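Exo beta-1,2-glucooligosaccharide sophorohydrolase (non-reducing end) (Parabacteroides distasonis ATCC 8503, PDB 5Z06) hydrolyses linear beta-1,2-glucan and beta-1,2-glucooligosaccharides of four or more units, releasing sophorose from the non-reducing end. Local coordinates at residues 294-299 with 339-344; 298-303 with 348-353; 302-305 with 310-313. All blocks are in the same frame, centred on the assembly; numbering follows the deposited sequence.

Contact 1. Residues 294-299 with 339-344; sequences ANFRYY and RGFITR
Phe296 and Phe341 meet as a T-shaped (edge-to-face) pair, where the C-terminal part of helix 284-297 packs on the joint between helices 323-338 and 344-360. This is a helix-to-loop contact in the (alpha/alpha)6 barrel domain of this glycoside hydrolase family. The joint is a short connection. Gly340 ends the first helix in a Schellman motif with positive phi. Thr343 is the N-cap of the next helix. Its side chain caps a backbone N, and its own N donates to the Glu346 carboxylate, consistent with a capping box. Between these two ends lie the apolar residues Phe341 and Ile342. The nearest CA atoms are those of Phe296 and Phe341, 8.5 Å apart. The side chains bridge that distance.

Phe296 has CG anti to the backbone N (chi1 160°), which sends its ring out from the helix toward the joint. Phe341 comes over one face of this ring. The ring centroids are 5.5 Å apart and the planes stand at 61°. The edge atom Phe341 CD2 lies over the inner end of the ring, 4.0 Å from Phe296 CG. Further out, Phe341 CB makes a CH-pi contact, 4.3 Å from the centroid of the Phe296 ring. The two side chains run antiparallel alongside one another. On the other side of the Phe296 ring plane lies the indole of Trp300.

Phe341 has a neighbour on its own ring: Arg339 CB lies over one face. The charged end of Arg339 goes elsewhere, to Glu676. Ile342 takes the rim of Phe296. With chi1 at 52°, both the CG2 branch and the CG1-CD1 branch reach the ring. Ile342 CD1 is 3.9 Å from Phe296 CZ, and Ile342 CG2 touches the same CZ at 3.6 Å.

Contact 2. Residues 298-303 with 348-353; sequences YYWEGA and VQRFLK
Trp300 and Arg350 have the nearest CA atoms, 8.6 Å apart. Trp300 opens a type I beta turn that ends at Ala303, closed by Ala303 N to Trp300 O at 3.1 Å. The turn follows helix 284-297 and faces helix 344-360 in the helical barrel domain.

One side chain, Arg350, carries the contact. Its chain bends at chi2 (60°) and chi3 (65°), which folds the guanidinium over the indole. The two planes are only 12° apart and their centres 4.2 Å, an offset stack with off-centre cation-pi character. The aliphatic root joins in, with Arg350 CB 3.4 Å from Trp300 CZ3.

The guanidinium also grips two successive carbonyls, both near its plane. Arg350 NH1 bonds Tyr299 O at 2.6 Å. Arg350 NH2 bonds Trp300 O at 2.8 Å, nearly straight at hydrogen but above the carbonyl plane. Ala303 N reaches that oxygen from the opposite face. Stack and bonds together fix the rotation of the guanidinium. NH1 has a further weak bond to Gly308 O. Ala303 CB packs beside the same nitrogen, 3.2 Å from Arg350 NH1.

Contact 3. Residues 302-305 with 310-313; sequences GAEP and AREN
Glu304 and Arg311 pair in register within one loop, 6.0 Å between CA atoms, and Ala303 and Ala310 lie closer, at 5.2 Å. The segments belong to the connection from helix 284-297 to strand 313-314 in the helical barrel domain. No backbone hydrogen bond joins them directly. A water bridge and an arginine do so instead. The water donates to Gly302 O at 2.8 Å and accepts from Arg311 N at 2.9 Å.

Arg311 spreads its side chain across the backbone of residues 302-305. Its chain bends at chi3 (-100°), which turns the guanidinium over the peptide between Ala303 and Glu304. Glu304 N lies over the centre of one guanidinium face, and Ala303 C and O lie over the same face. One end nitrogen, Arg311 NH1, is 3.7 Å from Glu304 CA. Further back, Arg311 CG packs on Glu304 CB.

The polar link is to Gly302 O. Arg311 NH2 reaches it at 2.9 Å and Arg311 NE at 3.3 Å. Both bonds are weak, with angles at hydrogen of 125° and 122°. The stronger partner of the guanidinium is Asn318, whose carbonyl takes NH1. Glu304 is opposite in charge, but its carboxylate does not touch Arg311. Its chain bends at chi2, and the carboxylate bonds Ser307 and Asn306 within the same loop.

Putting an alanine in place of Arg311 is likely to cost Gly302 O its two weak bonds, leaving the water, uncover the peptide between Ala303 and Glu304, and remove a donor from Asn318 O. The backbone of Arg311 is held too, since its O accepts from Tyr298 OH. Pro305 completes the contact at the exposed end, where its CD lies beside Arg311 NH1.

All three contacts use the end of helix 284-297 or the chain that follows it. Contacts 1 and 2 tie it to successive parts of the same neighbour: the joint before helix 344-360, then that helix itself. Along the chain, contact 3 falls between the two segments of contact 1, and it lies nearer the centre of the chain. Contact 1 is buried and purely apolar. Contact 2 is partly buried and combines a guanidinium-indole stack with hydrogen bonds to backbone carbonyls. Contact 3 is mostly buried, with weak and water-mediated polar links. They also touch one another. Ile342 CG2 packs on Trp300 NE1, and Lys353 NZ bonds Pro305 O. Arg297 O probably accepts from Gly302 N.

Contact 1. Residues 294-299 with 339-344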
ATOM      1  N   ALA A 294      -8.356 -11.821   0.040  1.00 24.40           N
ATOM      2  CA  ALA A 294      -8.154 -10.549   0.711  1.00 24.62           C
ATOM      3  C   ALA A 294      -7.500  -9.515  -0.220  1.00 24.22           C
ATOM      4  O   ALA A 294      -7.863  -8.347  -0.207  1.00 23.72           O
ATOM      5  CB  ALA A 294      -7.316 -10.736   1.952  1.00 24.56           C
ATOM      6  N   ASN A 295      -6.531  -9.958  -1.005  1.00 24.29           N
ATOM      7  CA  ASN A 295      -5.853  -9.063  -1.928  1.00 24.95           C
ATOM      8  C   ASN A 295      -6.794  -8.681  -3.057  1.00 24.80           C
ATOM      9  O   ASN A 295      -6.825  -7.557  -3.477  1.00 26.56           O
ATOM     10  CB  ASN A 295      -4.603  -9.706  -2.452  1.00 25.14           C
ATOM     11  CG  ASN A 295      -3.455  -9.640  -1.466  1.00 25.70           C
ATOM     12  OD1 ASN A 295      -2.797  -8.631  -1.359  1.00 27.03           O
ATOM     13  ND2 ASN A 295      -3.178 -10.744  -0.789  1.00 25.06           N
ATOM     14  N   PHE A 296      -7.585  -9.631  -3.532  1.00 26.43           N
ATOM     15  CA  PHE A 296      -8.603  -9.362  -4.543  1.00 26.27           C
ATOM     16  C   PHE A 296      -9.562  -8.240  -4.117  1.00 26.29           C
ATOM     17  O   PHE A 296      -9.955  -7.398  -4.930  1.00 26.60           O
ATOM     18  CB  PHE A 296      -9.350 -10.661  -4.834  1.00 26.82           C
ATOM     19  CG  PHE A 296     -10.676 -10.485  -5.455  1.00 26.98           C
ATOM     20  CD1 PHE A 296     -11.803 -10.291  -4.663  1.00 28.68           C
ATOM     21  CD2 PHE A 296     -10.821 -10.557  -6.828  1.00 28.44           C
ATOM     22  CE1 PHE A 296     -13.056 -10.153  -5.233  1.00 29.25           C
ATOM     23  CE2 PHE A 296     -12.080 -10.440  -7.404  1.00 29.03           C
ATOM     24  CZ  PHE A 296     -13.196 -10.242  -6.609  1.00 29.26           C
ATOM     25  N   ARG A 297      -9.910  -8.210  -2.830  1.00 25.79           N
ATOM     26  CA  ARG A 297     -10.829  -7.204  -2.315  1.00 25.15           C
ATOM     27  C   ARG A 297     -10.409  -5.798  -2.694  1.00 24.66           C
ATOM     28  O   ARG A 297     -11.236  -4.965  -2.990  1.00 24.10           O
ATOM     29  CB  ARG A 297     -10.920  -7.278  -0.805  1.00 25.43           C
ATOM     30  CG  ARG A 297     -11.536  -8.532  -0.232  1.00 25.98           C
ATOM     31  CD  ARG A 297     -11.316  -8.530   1.271  1.00 27.04           C
ATOM     32  NE  ARG A 297     -11.627  -9.832   1.836  1.00 27.15           N
ATOM     33  CZ  ARG A 297     -11.223 -10.246   3.023  1.00 27.39           C
ATOM     34  NH1 ARG A 297     -10.503  -9.457   3.825  1.00 28.53           N
ATOM     35  NH2 ARG A 297     -11.565 -11.451   3.424  1.00 29.00           N
ATOM     36  N   TYR A 298      -9.112  -5.543  -2.648  1.00 24.64           N
ATOM     37  CA  TYR A 298      -8.578  -4.254  -3.025  1.00 24.28           C
ATOM     38  C   TYR A 298      -9.075  -3.752  -4.397  1.00 24.47           C
ATOM     39  O   TYR A 298      -9.293  -2.560  -4.586  1.00 25.96           O
ATOM     40  CB  TYR A 298      -7.049  -4.339  -3.015  1.00 24.21           C
ATOM     41  CG  TYR A 298      -6.399  -3.036  -3.211  1.00 23.73           C
ATOM     42  CD1 TYR A 298      -6.247  -2.523  -4.474  1.00 24.08           C
ATOM     43  CD2 TYR A 298      -5.982  -2.280  -2.131  1.00 25.88           C
ATOM     44  CE1 TYR A 298      -5.665  -1.298  -4.681  1.00 24.96           C
ATOM     45  CE2 TYR A 298      -5.376  -1.041  -2.315  1.00 25.68           C
ATOM     46  CZ  TYR A 298      -5.233  -0.556  -3.603  1.00 24.37           C
ATOM     47  OH  TYR A 298      -4.682   0.663  -3.849  1.00 23.32           O
ATOM     48  N   TYR A 299      -9.209  -4.667  -5.340  1.00 24.75           N
ATOM     49  CA  TYR A 299      -9.520  -4.367  -6.737  1.00 26.12           C
ATOM     50  C   TYR A 299     -10.992  -4.569  -7.014  1.00 26.87           C
ATOM     51  O   TYR A 299     -11.494  -4.117  -8.034  1.00 23.69           O
ATOM     52  CB  TYR A 299      -8.684  -5.266  -7.649  1.00 24.56           C
ATOM     53  CG  TYR A 299      -7.259  -5.100  -7.304  1.00 25.11           C
ATOM     54  CD1 TYR A 299      -6.524  -4.061  -7.831  1.00 24.82           C
ATOM     55  CD2 TYR A 299      -6.652  -5.936  -6.368  1.00 25.45           C
ATOM     56  CE1 TYR A 299      -5.203  -3.861  -7.466  1.00 25.37           C
ATOM     57  CE2 TYR A 299      -5.351  -5.740  -5.983  1.00 24.48           C
ATOM     58  CZ  TYR A 299      -4.632  -4.705  -6.518  1.00 24.57           C
ATOM     59  OH  TYR A 299      -3.343  -4.561  -6.128  1.00 21.24           O
ATOM     60  N   ARG A 339     -11.692 -18.458  -9.012  1.00 31.47           N
ATOM     61  CA  ARG A 339     -11.758 -18.953  -7.628  1.00 31.36           C
ATOM     62  C   ARG A 339     -13.123 -18.820  -6.971  1.00 31.57           C
ATOM     63  O   ARG A 339     -13.262 -19.169  -5.793  1.00 33.92           O
ATOM     64  CB  ARG A 339     -10.764 -18.188  -6.769  1.00 31.34           C
ATOM     65  CG  ARG A 339      -9.334 -18.493  -7.085  1.00 31.97           C
ATOM     66  CD  ARG A 339      -8.902 -19.772  -6.406  1.00 30.63           C
ATOM     67  NE  ARG A 339      -7.891 -20.436  -7.193  1.00 30.55           N
ATOM     68  CZ  ARG A 339      -7.547 -21.719  -7.080  1.00 33.14           C
ATOM     69  NH1 ARG A 339      -8.130 -22.501  -6.185  1.00 34.45           N
ATOM     70  NH2 ARG A 339      -6.622 -22.230  -7.879  1.00 33.44           N
ATOM     71  N   GLY A 340     -14.099 -18.259  -7.684  1.00 29.94           N
ATOM     72  CA  GLY A 340     -15.457 -18.120  -7.184  1.00 28.78           C
ATOM     73  C   GLY A 340     -15.625 -17.096  -6.079  1.00 26.83           C
ATOM     74  O   GLY A 340     -16.575 -17.198  -5.317  1.00 26.30           O
ATOM     75  N   PHE A 341     -14.726 -16.111  -5.983  1.00 24.56           N
ATOM     76  CA  PHE A 341     -14.920 -14.985  -5.057  1.00 24.84           C
ATOM     77  C   PHE A 341     -16.050 -14.084  -5.535  1.00 24.86           C
ATOM     78  O   PHE A 341     -16.679 -13.387  -4.752  1.00 25.30           O
ATOM     79  CB  PHE A 341     -13.660 -14.114  -4.917  1.00 25.49           C
ATOM     80  CG  PHE A 341     -12.425 -14.865  -4.527  1.00 27.21           C
ATOM     81  CD1 PHE A 341     -12.487 -16.028  -3.755  1.00 27.95           C
ATOM     82  CD2 PHE A 341     -11.172 -14.379  -4.910  1.00 27.55           C
ATOM     83  CE1 PHE A 341     -11.329 -16.708  -3.418  1.00 28.16           C
ATOM     84  CE2 PHE A 341     -10.024 -15.055  -4.576  1.00 26.44           C
ATOM     85  CZ  PHE A 341     -10.099 -16.210  -3.828  1.00 28.50           C
ATOM     86  N   ILE A 342     -16.246 -14.038  -6.842  1.00 25.61           N
ATOM     87  CA  ILE A 342     -17.376 -13.337  -7.438  1.00 27.24           C
ATOM     88  C   ILE A 342     -17.850 -14.205  -8.564  1.00 26.10           C
ATOM     89  O   ILE A 342     -17.147 -15.128  -8.970  1.00 27.28           O
ATOM     90  CB  ILE A 342     -16.992 -11.946  -7.984  1.00 26.32           C
ATOM     91  CG1 ILE A 342     -15.782 -12.043  -8.922  1.00 26.30           C
ATOM     92  CG2 ILE A 342     -16.699 -11.017  -6.816  1.00 27.07           C
ATOM     93  CD1 ILE A 342     -15.488 -10.775  -9.691  1.00 25.34           C
ATOM     94  N   THR A 343     -19.030 -13.896  -9.075  1.00 25.57           N
ATOM     95  CA  THR A 343     -19.533 -14.593 -10.235  1.00 26.33           C
ATOM     96  C   THR A 343     -18.916 -14.011 -11.495  1.00 27.52           C
ATOM     97  O   THR A 343     -18.431 -12.876 -11.501  1.00 28.81           O
ATOM     98  CB  THR A 343     -21.040 -14.488 -10.353  1.00 25.93           C
ATOM     99  OG1 THR A 343     -21.415 -13.116 -10.507  1.00 25.70           O
ATOM    100  CG2 THR A 343     -21.725 -15.117  -9.138  1.00 27.03           C
ATOM    101  N   ARG A 344     -18.931 -14.811 -12.551  1.00 28.25           N
ATOM    102  CA  ARG A 344     -18.558 -14.353 -13.868  1.00 31.10           C
ATOM    103  C   ARG A 344     -19.382 -13.136 -14.289  1.00 31.41           C
ATOM    104  O   ARG A 344     -18.831 -12.149 -14.778  1.00 33.91           O
ATOM    105  CB  ARG A 344     -18.715 -15.479 -14.888  1.00 30.91           C
ATOM    106  CG  ARG A 344     -17.987 -15.190 -16.181  1.00 31.64           C
ATOM    107  CD  ARG A 344     -18.365 -16.186 -17.254  1.00 31.38           C
ATOM    108  NE  ARG A 344     -17.631 -15.933 -18.488  1.00 32.63           N
ATOM    109  CZ  ARG A 344     -16.379 -16.297 -18.756  1.00 31.51           C
ATOM    110  NH1 ARG A 344     -15.629 -16.969 -17.870  1.00 31.94           N
ATOM    111  NH2 ARG A 344     -15.870 -16.008 -19.951  1.00 31.11           N
TER

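Contact 2. Residues 298-303 with 348-353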
ATOM      1  N   TYR A 298      -9.112  -5.543  -2.648  1.00 24.64           N
ATOM      2  CA  TYR A 298      -8.578  -4.254  -3.025  1.00 24.28           C
ATOM      3  C   TYR A 298      -9.075  -3.752  -4.397  1.00 24.47           C
ATOM      4  O   TYR A 298      -9.293  -2.560  -4.586  1.00 25.96           O
ATOM      5  CB  TYR A 298      -7.049  -4.339  -3.015  1.00 24.21           C
ATOM      6  CG  TYR A 298      -6.399  -3.036  -3.211  1.00 23.73           C
ATOM      7  CD1 TYR A 298      -6.247  -2.523  -4.474  1.00 24.08           C
ATOM      8  CD2 TYR A 298      -5.982  -2.280  -2.131  1.00 25.88           C
ATOM      9  CE1 TYR A 298      -5.665  -1.298  -4.681  1.00 24.96           C
ATOM     10  CE2 TYR A 298      -5.376  -1.041  -2.315  1.00 25.68           C
ATOM     11  CZ  TYR A 298      -5.233  -0.556  -3.603  1.00 24.37           C
ATOM     12  OH  TYR A 298      -4.682   0.663  -3.849  1.00 23.32           O
ATOM     13  N   TYR A 299      -9.209  -4.667  -5.340  1.00 24.75           N
ATOM     14  CA  TYR A 299      -9.520  -4.367  -6.737  1.00 26.12           C
ATOM     15  C   TYR A 299     -10.992  -4.569  -7.014  1.00 26.87           C
ATOM     16  O   TYR A 299     -11.494  -4.117  -8.034  1.00 23.69           O
ATOM     17  CB  TYR A 299      -8.684  -5.266  -7.649  1.00 24.56           C
ATOM     18  CG  TYR A 299      -7.259  -5.100  -7.304  1.00 25.11           C
ATOM     19  CD1 TYR A 299      -6.524  -4.061  -7.831  1.00 24.82           C
ATOM     20  CD2 TYR A 299      -6.652  -5.936  -6.368  1.00 25.45           C
ATOM     21  CE1 TYR A 299      -5.203  -3.861  -7.466  1.00 25.37           C
ATOM     22  CE2 TYR A 299      -5.351  -5.740  -5.983  1.00 24.48           C
ATOM     23  CZ  TYR A 299      -4.632  -4.705  -6.518  1.00 24.57           C
ATOM     24  OH  TYR A 299      -3.343  -4.561  -6.128  1.00 21.24           O
ATOM     25  N   TRP A 300     -11.674  -5.281  -6.115  1.00 27.84           N
ATOM     26  CA  TRP A 300     -13.091  -5.475  -6.240  1.00 27.36           C
ATOM     27  C   TRP A 300     -13.858  -4.394  -5.469  1.00 27.45           C
ATOM     28  O   TRP A 300     -14.146  -3.347  -6.029  1.00 28.12           O
ATOM     29  CB  TRP A 300     -13.460  -6.895  -5.834  1.00 27.16           C
ATOM     30  CG  TRP A 300     -14.860  -7.178  -6.219  1.00 26.56           C
ATOM     31  CD1 TRP A 300     -15.912  -7.394  -5.395  1.00 26.88           C
ATOM     32  CD2 TRP A 300     -15.363  -7.233  -7.551  1.00 25.58           C
ATOM     33  NE1 TRP A 300     -17.047  -7.615  -6.131  1.00 27.40           N
ATOM     34  CE2 TRP A 300     -16.739  -7.501  -7.463  1.00 26.73           C
ATOM     35  CE3 TRP A 300     -14.775  -7.096  -8.820  1.00 25.01           C
ATOM     36  CZ2 TRP A 300     -17.547  -7.630  -8.594  1.00 25.08           C
ATOM     37  CZ3 TRP A 300     -15.567  -7.230  -9.936  1.00 25.86           C
ATOM     38  CH2 TRP A 300     -16.944  -7.502  -9.815  1.00 26.70           C
ATOM     39  N   GLU A 301     -14.181  -4.615  -4.202  1.00 26.58           N
ATOM     40  CA  GLU A 301     -14.877  -3.614  -3.422  1.00 27.02           C
ATOM     41  C   GLU A 301     -14.038  -2.361  -3.212  1.00 27.45           C
ATOM     42  O   GLU A 301     -14.573  -1.268  -3.025  1.00 26.56           O
ATOM     43  CB  GLU A 301     -15.283  -4.207  -2.077  1.00 29.09           C
ATOM     44  CG  GLU A 301     -14.124  -4.458  -1.142  1.00 29.98           C
ATOM     45  CD  GLU A 301     -14.518  -5.275   0.052  1.00 30.10           C
ATOM     46  OE1 GLU A 301     -14.734  -6.491  -0.093  1.00 26.40           O
ATOM     47  OE2 GLU A 301     -14.558  -4.679   1.147  1.00 32.16           O
ATOM     48  N   GLY A 302     -12.718  -2.522  -3.225  1.00 26.52           N
ATOM     49  CA  GLY A 302     -11.830  -1.396  -3.103  1.00 27.75           C
ATOM     50  C   GLY A 302     -11.616  -0.580  -4.358  1.00 27.93           C
ATOM     51  O   GLY A 302     -10.897   0.436  -4.319  1.00 29.23           O
ATOM     52  N   ALA A 303     -12.179  -1.002  -5.485  1.00 26.81           N
ATOM     53  CA  ALA A 303     -11.963  -0.268  -6.724  1.00 27.48           C
ATOM     54  C   ALA A 303     -12.556   1.125  -6.628  1.00 28.60           C
ATOM     55  O   ALA A 303     -13.546   1.351  -5.928  1.00 28.58           O
ATOM     56  CB  ALA A 303     -12.577  -0.990  -7.906  1.00 27.95           C
ATOM     57  N   VAL A 348     -18.042  -9.729 -15.499  1.00 30.58           N
ATOM     58  CA  VAL A 348     -18.427  -9.175 -16.778  1.00 30.35           C
ATOM     59  C   VAL A 348     -18.922  -7.744 -16.620  1.00 29.45           C
ATOM     60  O   VAL A 348     -18.508  -6.862 -17.381  1.00 27.13           O
ATOM     61  CB  VAL A 348     -19.466 -10.091 -17.496  1.00 31.62           C
ATOM     62  CG1 VAL A 348     -20.093  -9.394 -18.700  1.00 31.91           C
ATOM     63  CG2 VAL A 348     -18.796 -11.381 -17.960  1.00 31.98           C
ATOM     64  N   GLN A 349     -19.766  -7.498 -15.622  1.00 31.10           N
ATOM     65  CA  GLN A 349     -20.273  -6.134 -15.379  1.00 32.88           C
ATOM     66  C   GLN A 349     -19.142  -5.182 -15.050  1.00 30.81           C
ATOM     67  O   GLN A 349     -19.073  -4.083 -15.594  1.00 26.37           O
ATOM     68  CB  GLN A 349     -21.327  -6.091 -14.260  1.00 37.44           C
ATOM     69  CG  GLN A 349     -22.707  -6.574 -14.684  1.00 43.53           C
ATOM     70  CD  GLN A 349     -23.104  -6.013 -16.050  1.00 52.77           C
ATOM     71  OE1 GLN A 349     -23.372  -6.776 -16.968  1.00 58.78           O
ATOM     72  NE2 GLN A 349     -23.088  -4.676 -16.203  1.00 54.88           N
ATOM     73  N   ARG A 350     -18.245  -5.622 -14.173  1.00 29.01           N
ATOM     74  CA  ARG A 350     -17.061  -4.840 -13.868  1.00 27.82           C
ATOM     75  C   ARG A 350     -16.258  -4.510 -15.144  1.00 27.01           C
ATOM     76  O   ARG A 350     -15.841  -3.388 -15.336  1.00 26.24           O
ATOM     77  CB  ARG A 350     -16.170  -5.554 -12.861  1.00 27.12           C
ATOM     78  CG  ARG A 350     -14.802  -4.899 -12.679  1.00 26.35           C
ATOM     79  CD  ARG A 350     -14.906  -3.467 -12.190  1.00 26.07           C
ATOM     80  NE  ARG A 350     -15.471  -3.455 -10.859  1.00 27.45           N
ATOM     81  CZ  ARG A 350     -14.779  -3.507  -9.723  1.00 27.58           C
ATOM     82  NH1 ARG A 350     -13.453  -3.535  -9.718  1.00 26.67           N
ATOM     83  NH2 ARG A 350     -15.432  -3.552  -8.562  1.00 27.44           N
ATOM     84  N   PHE A 351     -16.039  -5.509 -15.990  1.00 28.47           N
ATOM     85  CA  PHE A 351     -15.208  -5.320 -17.181  1.00 27.59           C
ATOM     86  C   PHE A 351     -15.846  -4.440 -18.247  1.00 27.27           C
ATOM     87  O   PHE A 351     -15.139  -3.746 -18.985  1.00 27.95           O
ATOM     88  CB  PHE A 351     -14.706  -6.654 -17.709  1.00 27.96           C
ATOM     89  CG  PHE A 351     -13.445  -7.107 -17.018  1.00 29.63           C
ATOM     90  CD1 PHE A 351     -13.494  -7.852 -15.845  1.00 31.12           C
ATOM     91  CD2 PHE A 351     -12.206  -6.728 -17.511  1.00 28.23           C
ATOM     92  CE1 PHE A 351     -12.333  -8.247 -15.195  1.00 29.52           C
ATOM     93  CE2 PHE A 351     -11.051  -7.119 -16.874  1.00 29.58           C
ATOM     94  CZ  PHE A 351     -11.113  -7.881 -15.714  1.00 29.60           C
ATOM     95  N   LEU A 352     -17.171  -4.439 -18.304  1.00 27.77           N
ATOM     96  CA  LEU A 352     -17.889  -3.475 -19.130  1.00 28.94           C
ATOM     97  C   LEU A 352     -17.640  -2.046 -18.649  1.00 28.50           C
ATOM     98  O   LEU A 352     -17.361  -1.155 -19.449  1.00 28.97           O
ATOM     99  CB  LEU A 352     -19.388  -3.792 -19.168  1.00 29.16           C
ATOM    100  CG  LEU A 352     -19.719  -5.044 -19.956  1.00 29.75           C
ATOM    101  CD1 LEU A 352     -21.132  -5.485 -19.613  1.00 31.56           C
ATOM    102  CD2 LEU A 352     -19.570  -4.856 -21.469  1.00 30.44           C
ATOM    103  N   LYS A 353     -17.722  -1.842 -17.341  1.00 28.02           N
ATOM    104  CA  LYS A 353     -17.363  -0.562 -16.764  1.00 29.09           C
ATOM    105  C   LYS A 353     -15.882  -0.222 -17.028  1.00 28.84           C
ATOM    106  O   LYS A 353     -15.574   0.876 -17.502  1.00 26.78           O
ATOM    107  CB  LYS A 353     -17.692  -0.531 -15.274  1.00 30.25           C
ATOM    108  CG  LYS A 353     -16.991   0.562 -14.500  1.00 31.94           C
ATOM    109  CD  LYS A 353     -17.264   0.445 -13.017  1.00 34.98           C
ATOM    110  CE  LYS A 353     -18.684   0.865 -12.672  1.00 36.54           C
ATOM    111  NZ  LYS A 353     -18.914   0.410 -11.280  1.00 40.43           N
TER

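Contact 3. Residues 302-305 with 310-313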
ATOM      1  N   GLY A 302     -12.718  -2.522  -3.225  1.00 26.52           N
ATOM      2  CA  GLY A 302     -11.830  -1.396  -3.103  1.00 27.75           C
ATOM      3  C   GLY A 302     -11.616  -0.580  -4.358  1.00 27.93           C
ATOM      4  O   GLY A 302     -10.897   0.436  -4.319  1.00 29.23           O
ATOM      5  N   ALA A 303     -12.179  -1.002  -5.485  1.00 26.81           N
ATOM      6  CA  ALA A 303     -11.963  -0.268  -6.724  1.00 27.48           C
ATOM      7  C   ALA A 303     -12.556   1.125  -6.628  1.00 28.60           C
ATOM      8  O   ALA A 303     -13.546   1.351  -5.928  1.00 28.58           O
ATOM      9  CB  ALA A 303     -12.577  -0.990  -7.906  1.00 27.95           C
ATOM     10  N   GLU A 304     -11.910   2.066  -7.310  1.00 27.13           N
ATOM     11  CA  GLU A 304     -12.520   3.353  -7.590  1.00 26.95           C
ATOM     12  C   GLU A 304     -13.817   2.994  -8.317  1.00 26.15           C
ATOM     13  O   GLU A 304     -13.751   2.326  -9.343  1.00 25.41           O
ATOM     14  CB  GLU A 304     -11.559   4.201  -8.445  1.00 27.23           C
ATOM     15  CG  GLU A 304     -11.959   5.634  -8.689  1.00 27.63           C
ATOM     16  CD  GLU A 304     -13.218   5.752  -9.489  1.00 26.31           C
ATOM     17  OE1 GLU A 304     -13.239   5.226 -10.635  1.00 27.15           O
ATOM     18  OE2 GLU A 304     -14.194   6.343  -8.967  1.00 27.00           O
ATOM     19  N   PRO A 305     -14.995   3.376  -7.755  1.00 28.92           N
ATOM     20  CA  PRO A 305     -16.293   2.856  -8.253  1.00 30.60           C
ATOM     21  C   PRO A 305     -16.695   3.289  -9.660  1.00 30.25           C
ATOM     22  O   PRO A 305     -17.416   2.570 -10.318  1.00 31.34           O
ATOM     23  CB  PRO A 305     -17.317   3.356  -7.220  1.00 29.47           C
ATOM     24  CG  PRO A 305     -16.652   4.497  -6.535  1.00 30.42           C
ATOM     25  CD  PRO A 305     -15.179   4.209  -6.550  1.00 29.68           C
ATOM     26  N   ALA A 310      -8.080   0.217 -10.192  1.00 26.42           N
ATOM     27  CA  ALA A 310      -7.338   0.123  -8.961  1.00 26.60           C
ATOM     28  C   ALA A 310      -6.843   1.461  -8.518  1.00 26.73           C
ATOM     29  O   ALA A 310      -6.180   2.160  -9.262  1.00 25.99           O
ATOM     30  CB  ALA A 310      -6.162  -0.825  -9.108  1.00 25.66           C
ATOM     31  N   ARG A 311      -7.132   1.785  -7.272  1.00 26.23           N
ATOM     32  CA  ARG A 311      -6.560   2.937  -6.679  1.00 27.16           C
ATOM     33  C   ARG A 311      -5.062   2.755  -6.491  1.00 26.28           C
ATOM     34  O   ARG A 311      -4.577   1.648  -6.318  1.00 27.42           O
ATOM     35  CB  ARG A 311      -7.290   3.255  -5.373  1.00 29.35           C
ATOM     36  CG  ARG A 311      -8.651   3.819  -5.704  1.00 31.48           C
ATOM     37  CD  ARG A 311      -9.321   4.508  -4.565  1.00 33.83           C
ATOM     38  NE  ARG A 311     -10.281   3.613  -3.981  1.00 35.73           N
ATOM     39  CZ  ARG A 311     -11.597   3.795  -3.874  1.00 31.75           C
ATOM     40  NH1 ARG A 311     -12.223   4.900  -4.260  1.00 31.88           N
ATOM     41  NH2 ARG A 311     -12.287   2.828  -3.311  1.00 29.87           N
ATOM     42  N   GLU A 312      -4.334   3.850  -6.569  1.00 24.61           N
ATOM     43  CA  GLU A 312      -2.916   3.816  -6.302  1.00 25.98           C
ATOM     44  C   GLU A 312      -2.654   3.183  -4.947  1.00 26.28           C
ATOM     45  O   GLU A 312      -1.776   2.344  -4.810  1.00 27.96           O
ATOM     46  CB  GLU A 312      -2.336   5.218  -6.327  1.00 25.47           C
ATOM     47  CG  GLU A 312      -0.895   5.343  -5.836  1.00 26.45           C
ATOM     48  CD  GLU A 312       0.156   4.699  -6.711  1.00 26.90           C
ATOM     49  OE1 GLU A 312      -0.161   3.840  -7.574  1.00 27.76           O
ATOM     50  OE2 GLU A 312       1.344   5.080  -6.530  1.00 27.16           O
ATOM     51  N   ASN A 313      -3.402   3.621  -3.952  1.00 25.61           N
ATOM     52  CA  ASN A 313      -3.263   3.084  -2.607  1.00 26.42           C
ATOM     53  C   ASN A 313      -4.481   3.455  -1.791  1.00 25.32           C
ATOM     54  O   ASN A 313      -5.180   4.412  -2.119  1.00 26.04           O
ATOM     55  CB  ASN A 313      -1.981   3.596  -1.905  1.00 26.29           C
ATOM     56  CG  ASN A 313      -1.972   5.087  -1.730  1.00 25.83           C
ATOM     57  OD1 ASN A 313      -1.764   5.827  -2.694  1.00 25.07           O
ATOM     58  ND2 ASN A 313      -2.237   5.545  -0.508  1.00 27.36           N
TER
HETATM   59  O   HOH W   1      -8.422  -0.149  -5.555  1.00 24.42           O